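Local coordinates for glycosylation Associate Protein 1 (Streptococcus agalactiae serotype V, PDB 6OYC) that probably takes part, as a GT-B-like component of the accessory Sec system, in the glycosylation and secretion of streptococcal surface adhesins, at residues 56-61 / 126-131; 319-324 / 425-430; 174-179 / 191-196. One frame throughout, in Å; residues are numbered along the deposited sequence.

Contact 1. Residues 56-61 / 126-131; sequences MPNLRY and GEEGNL
The direct polar link joins N130 to N58: N130 ND2 donates to N58 OD1 over 3.1 Å, and the donor lies in the carbonyl plane on a lone pair of OD1. The two amides are nearly coplanar, their planes 7° apart. N130 CG takes the crowded position between the backbone N and the carbonyl carbon (chi1 58°), which points it toward Y61.

Apolar contact is carried by Y61. E128 CB stands over one ring face, 4.1 Å from the ring centroid, a CH-pi contact. E128 bends at chi2, which brings CD back beside the ring, and OE1 lies 3.4 Å from Y61 CB. N130 CG approaches Y61 CE2 at 3.5 Å, its amide plane strongly inclined to the ring.

Water supplies two bridges. One molecule accepts from N58 ND2 at 3.0 Å and donates to E128 OE1 at 2.6 Å; another spans Y61 O and E128 OE2, weakly at the carboxylate.

Segment 126-131 makes a type I turn with a G1 bulge, linking strands 118-125 and 131-138: G129 N bonds G126 O at 2.9 Å, G126 N bonds N130 O at 2.8 Å, and G129 has positive phi (88°), where a CB would jam against the preceding carbonyl O. The contact thus joins this antiparallel hairpin to helix 59-65, which follows strand 48-52 of the parallel sheet. E128 OE2 also pairs with R65 of that helix, so the carboxylate's charge is probably largely balanced at the join.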
loop_
_atom_site.group_PDB
_atom_site.type_symbol
_atom_site.label_atom_id
_atom_site.label_comp_id
_atom_site.label_asym_id
_atom_site.label_seq_id
_atom_site.Cartn_x
_atom_site.Cartn_y
_atom_site.Cartn_z
ATOM N N MET A 56 -7.879 12.521 -2.751
ATOM C CA MET A 56 -6.569 12.137 -2.208
ATOM C C MET A 56 -5.819 13.348 -1.647
ATOM O O MET A 56 -4.808 13.792 -2.204
ATOM C CB MET A 56 -5.741 11.431 -3.288
ATOM C CG MET A 56 -6.235 10.025 -3.607
ATOM S SD MET A 56 -5.770 8.938 -2.251
ATOM C CE MET A 56 -4.165 8.367 -2.839
ATOM N N PRO A 57 -6.275 13.890 -0.515
ATOM C CA PRO A 57 -5.596 15.077 0.053
ATOM C C PRO A 57 -4.147 14.820 0.453
ATOM O O PRO A 57 -3.374 15.778 0.597
ATOM C CB PRO A 57 -6.460 15.426 1.270
ATOM C CG PRO A 57 -7.177 14.132 1.608
ATOM C CD PRO A 57 -7.415 13.451 0.308
ATOM N N ASN A 58 -3.745 13.561 0.619
ATOM C CA ASN A 58 -2.375 13.213 0.974
ATOM C C ASN A 58 -1.603 12.647 -0.209
ATOM O O ASN A 58 -0.655 11.879 -0.022
ATOM C CB ASN A 58 -2.356 12.215 2.129
ATOM C CG ASN A 58 -1.251 12.495 3.081
ATOM O OD1 ASN A 58 -1.064 13.641 3.500
ATOM N ND2 ASN A 58 -0.464 11.460 3.413
ATOM N N LEU A 59 -1.992 13.028 -1.431
ATOM C CA LEU A 59 -1.475 12.363 -2.624
ATOM C C LEU A 59 0.021 12.601 -2.796
ATOM O O LEU A 59 0.753 11.699 -3.227
ATOM C CB LEU A 59 -2.246 12.840 -3.852
ATOM C CG LEU A 59 -1.806 12.301 -5.214
ATOM C CD1 LEU A 59 -1.796 10.785 -5.222
ATOM C CD2 LEU A 59 -2.733 12.835 -6.319
ATOM N N ARG A 60 0.503 13.802 -2.463
ATOM C CA ARG A 60 1.898 14.100 -2.769
ATOM C C ARG A 60 2.842 13.309 -1.857
ATOM O O ARG A 60 3.852 12.772 -2.326
ATOM C CB ARG A 60 2.139 15.612 -2.697
ATOM C CG ARG A 60 1.672 16.378 -3.981
ATOM C CD ARG A 60 0.689 17.518 -3.684
ATOM N NE ARG A 60 -0.425 17.078 -2.851
ATOM C CZ ARG A 60 -1.577 16.608 -3.320
ATOM N NH1 ARG A 60 -1.797 16.542 -4.638
ATOM N NH2 ARG A 60 -2.516 16.207 -2.466
ATOM N N TYR A 61 2.508 13.179 -0.563
ATOM C CA TYR A 61 3.286 12.282 0.283
ATOM C C TYR A 61 3.152 10.853 -0.193
ATOM O O TYR A 61 4.136 10.105 -0.203
ATOM C CB TYR A 61 2.873 12.385 1.753
ATOM C CG TYR A 61 3.518 13.566 2.429
ATOM C CD1 TYR A 61 4.907 13.731 2.412
ATOM C CD2 TYR A 61 2.748 14.543 3.052
ATOM C CE1 TYR A 61 5.503 14.829 3.014
ATOM C CE2 TYR A 61 3.333 15.636 3.650
ATOM C CZ TYR A 61 4.709 15.776 3.617
ATOM O OH TYR A 61 5.280 16.859 4.210
ATOM N N GLY A 126 0.162 12.127 10.016
ATOM C CA GLY A 126 0.406 11.162 8.970
ATOM C C GLY A 126 1.664 10.337 9.193
ATOM O O GLY A 126 2.428 10.521 10.145
ATOM N N GLU A 127 1.873 9.406 8.260
ATOM C CA GLU A 127 3.090 8.610 8.250
ATOM C C GLU A 127 4.327 9.503 8.210
ATOM O O GLU A 127 5.336 9.206 8.857
ATOM C CB GLU A 127 3.067 7.652 7.054
ATOM C CG GLU A 127 4.141 6.569 7.090
ATOM C CD GLU A 127 4.071 5.640 5.882
ATOM O OE1 GLU A 127 2.939 5.267 5.491
ATOM O OE2 GLU A 127 5.142 5.278 5.331
ATOM N N GLU A 128 4.268 10.595 7.454
ATOM C CA GLU A 128 5.390 11.517 7.351
ATOM C C GLU A 128 5.326 12.597 8.422
ATOM O O GLU A 128 6.127 13.533 8.392
ATOM C CB GLU A 128 5.447 12.153 5.942
ATOM C CG GLU A 128 5.911 11.204 4.807
ATOM C CD GLU A 128 4.840 10.200 4.371
ATOM O OE1 GLU A 128 3.637 10.506 4.504
ATOM O OE2 GLU A 128 5.202 9.107 3.893
ATOM N N GLY A 129 4.379 12.489 9.362
ATOM C CA GLY A 129 4.273 13.406 10.476
ATOM C C GLY A 129 3.436 14.642 10.226
ATOM O O GLY A 129 3.203 15.413 11.165
ATOM N N ASN A 130 2.976 14.858 9.000
ATOM C CA ASN A 130 2.189 16.041 8.697
ATOM C C ASN A 130 0.798 15.935 9.327
ATOM O O ASN A 130 0.215 14.850 9.423
ATOM C CB ASN A 130 2.073 16.212 7.182
ATOM C CG ASN A 130 1.432 15.001 6.502
ATOM O OD1 ASN A 130 1.839 13.854 6.720
ATOM N ND2 ASN A 130 0.417 15.255 5.685
ATOM N N LEU A 131 0.280 17.067 9.790
ATOM C CA LEU A 131 -1.103 17.126 10.246
ATOM C C LEU A 131 -2.042 16.669 9.125
ATOM O O LEU A 131 -2.060 17.260 8.035
ATOM C CB LEU A 131 -1.439 18.556 10.684
ATOM C CG LEU A 131 -2.904 18.805 11.033
ATOM C CD1 LEU A 131 -3.212 18.154 12.384
ATOM C CD2 LEU A 131 -3.196 20.287 11.066
HETATM O O HOH W 1 1.636 11.700 5.602
HETATM O O HOH W 2 6.436 10.361 1.533
#

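Contact 2. Residues 319-324 / 425-430; sequences EIYFVV and RLIIDI
F322 and I428 meet where I428 CG2 rests over one face of the phenyl ring, 3.9 Å from its centroid and offset toward the rim. F322 CG is anti to the backbone N (chi1 -164°), which places it 4.2 Å from I428 CB. I428 CD1 fits between two neighbours, 3.7 Å from I320 CG2 and 3.9 Å from F322 CD2. I430 CD1 approaches F322 CZ at 4.0 Å, and V323 lies against the carboxylate of D429.

Beneath these side chains the backbones pair in parallel register, their axes 18° apart. Y321 N donates to L426 O, I428 N to Y321 O, and V323 N to I428 O, each at 2.8 Å. E319 O receives both R425 N and L426 N. These are adjacent middle strands of a six-stranded parallel sheet with order 3-2-1-4-5-6, a Rossmann-like topology that fits the GT-B clan; chain order runs outward to one side from 318-323 and to the other from 426-428, so the topological switch point lies at this pair.

A water beyond the paired region donates to V323 O and D429 OD1, 2.6 Å from D429 OD1. D429 OD2 accepts from the backbone N of D435. On the face carrying I320, F322, L426 and I428, helix 473-481 packs through I477, L473 and C481, and helix 329-344 through S335 and L339 against F322.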
loop_
_atom_site.group_PDB
_atom_site.type_symbol
_atom_site.label_atom_id
_atom_site.label_comp_id
_atom_site.label_asym_id
_atom_site.label_seq_id
_atom_site.Cartn_x
_atom_site.Cartn_y
_atom_site.Cartn_z
ATOM N N GLU A 319 21.116 -12.267 10.226
ATOM C CA GLU A 319 19.837 -11.901 10.814
ATOM C C GLU A 319 18.693 -12.570 10.061
ATOM O O GLU A 319 18.556 -12.411 8.834
ATOM C CB GLU A 319 19.659 -10.386 10.828
ATOM C CG GLU A 319 18.502 -9.934 11.713
ATOM C CD GLU A 319 18.090 -8.490 11.460
ATOM O OE1 GLU A 319 16.971 -8.112 11.888
ATOM O OE2 GLU A 319 18.884 -7.735 10.845
ATOM N N ILE A 320 17.881 -13.320 10.804
ATOM C CA ILE A 320 16.695 -13.987 10.282
ATOM C C ILE A 320 15.479 -13.121 10.582
ATOM O O ILE A 320 15.252 -12.722 11.735
ATOM C CB ILE A 320 16.525 -15.391 10.895
ATOM C CG1 ILE A 320 17.749 -16.263 10.618
ATOM C CG2 ILE A 320 15.242 -16.062 10.375
ATOM C CD1 ILE A 320 17.575 -17.697 11.037
ATOM N N TYR A 321 14.684 -12.862 9.548
ATOM C CA TYR A 321 13.453 -12.077 9.626
ATOM C C TYR A 321 12.279 -13.056 9.612
ATOM O O TYR A 321 11.950 -13.611 8.561
ATOM C CB TYR A 321 13.417 -11.115 8.433
ATOM C CG TYR A 321 12.282 -10.108 8.313
ATOM C CD1 TYR A 321 11.060 -10.460 7.728
ATOM C CD2 TYR A 321 12.464 -8.779 8.690
ATOM C CE1 TYR A 321 10.038 -9.517 7.588
ATOM C CE2 TYR A 321 11.449 -7.837 8.543
ATOM C CZ TYR A 321 10.239 -8.214 8.000
ATOM O OH TYR A 321 9.225 -7.295 7.854
ATOM N N PHE A 322 11.654 -13.281 10.774
ATOM C CA PHE A 322 10.733 -14.406 10.982
ATOM C C PHE A 322 9.308 -13.910 11.212
ATOM O O PHE A 322 8.981 -13.406 12.298
ATOM C CB PHE A 322 11.202 -15.261 12.159
ATOM C CG PHE A 322 10.572 -16.642 12.228
ATOM C CD1 PHE A 322 9.209 -16.803 12.442
ATOM C CD2 PHE A 322 11.361 -17.785 12.135
ATOM C CE1 PHE A 322 8.645 -18.080 12.544
ATOM C CE2 PHE A 322 10.796 -19.071 12.233
ATOM C CZ PHE A 322 9.439 -19.209 12.430
ATOM N N VAL A 323 8.452 -14.101 10.212
ATOM C CA VAL A 323 7.066 -13.649 10.297
ATOM C C VAL A 323 6.287 -14.621 11.169
ATOM O O VAL A 323 6.272 -15.825 10.900
ATOM C CB VAL A 323 6.440 -13.534 8.893
ATOM C CG1 VAL A 323 4.926 -13.199 8.974
ATOM C CG2 VAL A 323 7.176 -12.482 8.070
ATOM N N VAL A 324 5.628 -14.105 12.214
ATOM C CA VAL A 324 4.892 -14.971 13.139
ATOM C C VAL A 324 3.375 -14.942 12.930
ATOM O O VAL A 324 2.673 -15.804 13.486
ATOM C CB VAL A 324 5.240 -14.633 14.606
ATOM C CG1 VAL A 324 6.737 -14.849 14.849
ATOM C CG2 VAL A 324 4.815 -13.194 14.951
ATOM N N ARG A 425 19.669 -11.521 6.349
ATOM C CA ARG A 425 20.221 -12.639 5.602
ATOM C C ARG A 425 19.134 -13.580 5.094
ATOM O O ARG A 425 19.226 -14.096 3.971
ATOM C CB ARG A 425 21.207 -13.399 6.495
ATOM C CG ARG A 425 22.173 -14.287 5.744
ATOM C CD ARG A 425 23.096 -13.482 4.853
ATOM N NE ARG A 425 24.148 -14.321 4.302
ATOM C CZ ARG A 425 24.985 -13.945 3.340
ATOM N NH1 ARG A 425 24.898 -12.729 2.810
ATOM N NH2 ARG A 425 25.907 -14.795 2.900
ATOM N N LEU A 426 18.097 -13.808 5.898
ATOM C CA LEU A 426 17.143 -14.867 5.613
ATOM C C LEU A 426 15.743 -14.439 6.032
ATOM O O LEU A 426 15.557 -13.911 7.134
ATOM C CB LEU A 426 17.544 -16.162 6.335
ATOM C CG LEU A 426 16.722 -17.424 6.068
ATOM C CD1 LEU A 426 16.779 -17.820 4.595
ATOM C CD2 LEU A 426 17.210 -18.580 6.963
ATOM N N ILE A 427 14.766 -14.679 5.149
ATOM C CA ILE A 427 13.353 -14.433 5.417
ATOM C C ILE A 427 12.677 -15.768 5.707
ATOM O O ILE A 427 12.818 -16.725 4.933
ATOM C CB ILE A 427 12.684 -13.723 4.222
ATOM C CG1 ILE A 427 13.016 -12.227 4.214
ATOM C CG2 ILE A 427 11.167 -13.917 4.231
ATOM C CD1 ILE A 427 12.687 -11.545 2.867
ATOM N N ILE A 428 11.952 -15.852 6.816
ATOM C CA ILE A 428 11.169 -17.046 7.129
ATOM C C ILE A 428 9.703 -16.659 7.305
ATOM O O ILE A 428 9.349 -15.884 8.208
ATOM C CB ILE A 428 11.684 -17.787 8.373
ATOM C CG1 ILE A 428 13.087 -18.344 8.122
ATOM C CG2 ILE A 428 10.763 -18.962 8.670
ATOM C CD1 ILE A 428 13.607 -19.207 9.263
ATOM N N ASP A 429 8.850 -17.225 6.461
ATOM C CA ASP A 429 7.403 -17.082 6.602
ATOM C C ASP A 429 6.818 -18.450 6.276
ATOM O O ASP A 429 6.732 -18.831 5.101
ATOM C CB ASP A 429 6.862 -15.990 5.686
ATOM C CG ASP A 429 5.437 -15.595 6.023
ATOM O OD1 ASP A 429 4.771 -16.338 6.790
ATOM O OD2 ASP A 429 4.992 -14.535 5.515
ATOM N N ILE A 430 6.443 -19.197 7.312
ATOM C CA ILE A 430 6.116 -20.610 7.153
ATOM C C ILE A 430 4.625 -20.880 7.323
ATOM O O ILE A 430 4.212 -22.043 7.321
ATOM C CB ILE A 430 6.934 -21.496 8.106
ATOM C CG1 ILE A 430 6.810 -21.000 9.549
ATOM C CG2 ILE A 430 8.395 -21.574 7.664
ATOM C CD1 ILE A 430 7.259 -22.012 10.559
HETATM O O HOH W 3 4.968 -17.301 9.158
#

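Contact 3. Residues 174-179 / 191-196; sequences SGERIM and EINPKK
The N193 amide and the E176 carboxylate stand almost perpendicular, their planes 89° apart. R177 O lies at the amide's edge, close to its plane, and accepts from N193 ND2 at 2.8 Å, nearly along the C=O axis. E176 OE2 lies 3.5 Å from N193 ND2. At the other end of the amide, N193 OD1 accepts from K195 N, the donor standing above the carbonyl plane; this is an Asx turn.

The segments belong to a beta hairpin of strands 177-182 and 190-192 near one end of the ten-stranded antiparallel sheet. M179 and I192 form a non-hydrogen-bonded pair, with M179 CB 3.9 Å from I192 CD1. One residue outward, N193 N donates to I178 O at 2.9 Å. N193 CG is anti to the backbone N (chi1 -175°), and together the backbone N and ND2 of N193 grip two successive carbonyls. I178 and M179 both face Y170 in a classic beta bulge, and helix 76-80 covers their side chains through I80 and F77.

Past the strand ends, E176 extends and K196, bent at chi2, meets it tip to tip in a salt bridge, with K196 NZ and E176 OE1 3.0 Å apart and the hydrogen bond between them weak. K196 NZ has a second carboxylate partner in E82. I178 CD1 touches K196 CE at 3.9 Å, the two side chains crossing at about a right angle.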
loop_
_atom_site.group_PDB
_atom_site.type_symbol
_atom_site.label_atom_id
_atom_site.label_comp_id
_atom_site.label_asym_id
_atom_site.label_seq_id
_atom_site.Cartn_x
_atom_site.Cartn_y
_atom_site.Cartn_z
ATOM N N SER A 174 -8.853 29.057 -0.741
ATOM C CA SER A 174 -9.416 30.274 -0.179
ATOM C C SER A 174 -10.369 30.003 0.975
ATOM O O SER A 174 -10.726 30.948 1.695
ATOM C CB SER A 174 -10.182 31.038 -1.249
ATOM O OG SER A 174 -11.374 30.324 -1.534
ATOM N N GLY A 175 -10.802 28.752 1.148
ATOM C CA GLY A 175 -11.845 28.425 2.089
ATOM C C GLY A 175 -13.234 28.351 1.486
ATOM O O GLY A 175 -14.155 27.841 2.150
ATOM N N GLU A 176 -13.421 28.854 0.261
ATOM C CA GLU A 176 -14.731 28.794 -0.391
ATOM C C GLU A 176 -15.166 27.349 -0.639
ATOM O O GLU A 176 -14.386 26.515 -1.106
ATOM C CB GLU A 176 -14.705 29.548 -1.731
ATOM C CG GLU A 176 -16.097 29.712 -2.324
ATOM C CD GLU A 176 -16.114 30.445 -3.656
ATOM O OE1 GLU A 176 -15.068 30.463 -4.355
ATOM O OE2 GLU A 176 -17.186 30.995 -4.003
ATOM N N ARG A 177 -16.426 27.063 -0.350
ATOM C CA ARG A 177 -16.969 25.738 -0.591
ATOM C C ARG A 177 -17.238 25.525 -2.077
ATOM O O ARG A 177 -17.962 26.303 -2.703
ATOM C CB ARG A 177 -18.251 25.535 0.207
ATOM C CG ARG A 177 -18.796 24.118 0.046
ATOM C CD ARG A 177 -19.868 23.837 1.055
ATOM N NE ARG A 177 -21.091 24.557 0.743
ATOM C CZ ARG A 177 -21.831 25.188 1.646
ATOM N NH1 ARG A 177 -21.458 25.176 2.917
ATOM N NH2 ARG A 177 -22.944 25.827 1.278
ATOM N N ILE A 178 -16.663 24.470 -2.644
ATOM C CA ILE A 178 -16.963 24.134 -4.033
ATOM C C ILE A 178 -18.166 23.216 -4.129
ATOM O O ILE A 178 -19.020 23.398 -4.997
ATOM C CB ILE A 178 -15.748 23.503 -4.726
ATOM C CG1 ILE A 178 -14.545 24.440 -4.638
ATOM C CG2 ILE A 178 -16.100 23.173 -6.156
ATOM C CD1 ILE A 178 -14.748 25.744 -5.320
ATOM N N MET A 179 -18.255 22.219 -3.255
ATOM C CA MET A 179 -19.386 21.304 -3.319
ATOM C C MET A 179 -19.590 20.664 -1.958
ATOM O O MET A 179 -18.668 20.584 -1.140
ATOM C CB MET A 179 -19.190 20.227 -4.391
ATOM C CG MET A 179 -18.031 19.309 -4.084
ATOM S SD MET A 179 -17.746 18.024 -5.282
ATOM C CE MET A 179 -16.272 17.280 -4.601
ATOM N N GLU A 191 -24.124 18.586 -4.054
ATOM C CA GLU A 191 -24.580 19.926 -4.424
ATOM C C GLU A 191 -23.374 20.791 -4.765
ATOM O O GLU A 191 -22.506 21.019 -3.917
ATOM C CB GLU A 191 -25.389 20.586 -3.302
ATOM C CG GLU A 191 -26.750 19.941 -3.014
ATOM C CD GLU A 191 -27.371 20.382 -1.672
ATOM O OE1 GLU A 191 -26.846 21.344 -1.057
ATOM O OE2 GLU A 191 -28.391 19.769 -1.235
ATOM N N ILE A 192 -23.350 21.300 -5.986
ATOM C CA ILE A 192 -22.335 22.240 -6.438
ATOM C C ILE A 192 -22.672 23.648 -5.951
ATOM O O ILE A 192 -23.830 24.071 -5.996
ATOM C CB ILE A 192 -22.249 22.192 -7.973
ATOM C CG1 ILE A 192 -21.988 20.748 -8.454
ATOM C CG2 ILE A 192 -21.261 23.218 -8.487
ATOM C CD1 ILE A 192 -20.653 20.171 -7.997
ATOM N N ASN A 193 -21.661 24.385 -5.494
ATOM C CA ASN A 193 -21.780 25.818 -5.253
ATOM C C ASN A 193 -22.321 26.521 -6.502
ATOM O O ASN A 193 -21.640 26.533 -7.538
ATOM C CB ASN A 193 -20.424 26.414 -4.886
ATOM C CG ASN A 193 -20.514 27.893 -4.501
ATOM O OD1 ASN A 193 -21.450 28.596 -4.893
ATOM N ND2 ASN A 193 -19.540 28.367 -3.715
ATOM N N PRO A 194 -23.486 27.169 -6.423
ATOM C CA PRO A 194 -24.085 27.766 -7.636
ATOM C C PRO A 194 -23.184 28.776 -8.321
ATOM O O PRO A 194 -23.274 28.945 -9.547
ATOM C CB PRO A 194 -25.368 28.426 -7.114
ATOM C CG PRO A 194 -25.644 27.749 -5.783
ATOM C CD PRO A 194 -24.308 27.367 -5.215
ATOM N N LYS A 195 -22.294 29.435 -7.569
ATOM C CA LYS A 195 -21.344 30.358 -8.177
ATOM C C LYS A 195 -20.281 29.662 -9.009
ATOM O O LYS A 195 -19.527 30.343 -9.709
ATOM C CB LYS A 195 -20.676 31.199 -7.099
ATOM C CG LYS A 195 -21.633 32.196 -6.488
ATOM C CD LYS A 195 -21.115 32.699 -5.162
ATOM C CE LYS A 195 -21.162 34.217 -5.148
ATOM N NZ LYS A 195 -22.534 34.698 -5.497
ATOM N N LYS A 196 -20.200 28.338 -8.946
ATOM C CA LYS A 196 -19.249 27.567 -9.727
ATOM C C LYS A 196 -19.929 26.741 -10.806
ATOM O O LYS A 196 -19.237 26.050 -11.559
ATOM C CB LYS A 196 -18.433 26.644 -8.806
ATOM C CG LYS A 196 -17.792 27.360 -7.627
ATOM C CD LYS A 196 -16.763 28.364 -8.093
ATOM C CE LYS A 196 -16.088 29.005 -6.912
ATOM N NZ LYS A 196 -14.817 29.702 -7.286
HETATM O O HOH W 4 -22.861 23.590 -2.090
#

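Overall arrangement
Contacts 1 and 3 both involve the ten-stranded antiparallel sheet: contact 1 sets one of its hairpin ends on helix 59-65, which follows strand 48-52 of the seven-stranded parallel sheet, while contact 3 pairs strands much further along. Their centres lie 24 Å apart, with nearest atoms about 10 Å apart. Contact 2 belongs to the separate six-stranded parallel sheet, so three sheets are involved. Its centre is 31 Å from that of contact 1 and 53 Å from that of contact 3, on the opposite side of the chain's centre from contact 3. None of the three touches another. E127 of contact 1 also touches S413, in the loop before helix 414-420 of the part that holds contact 2.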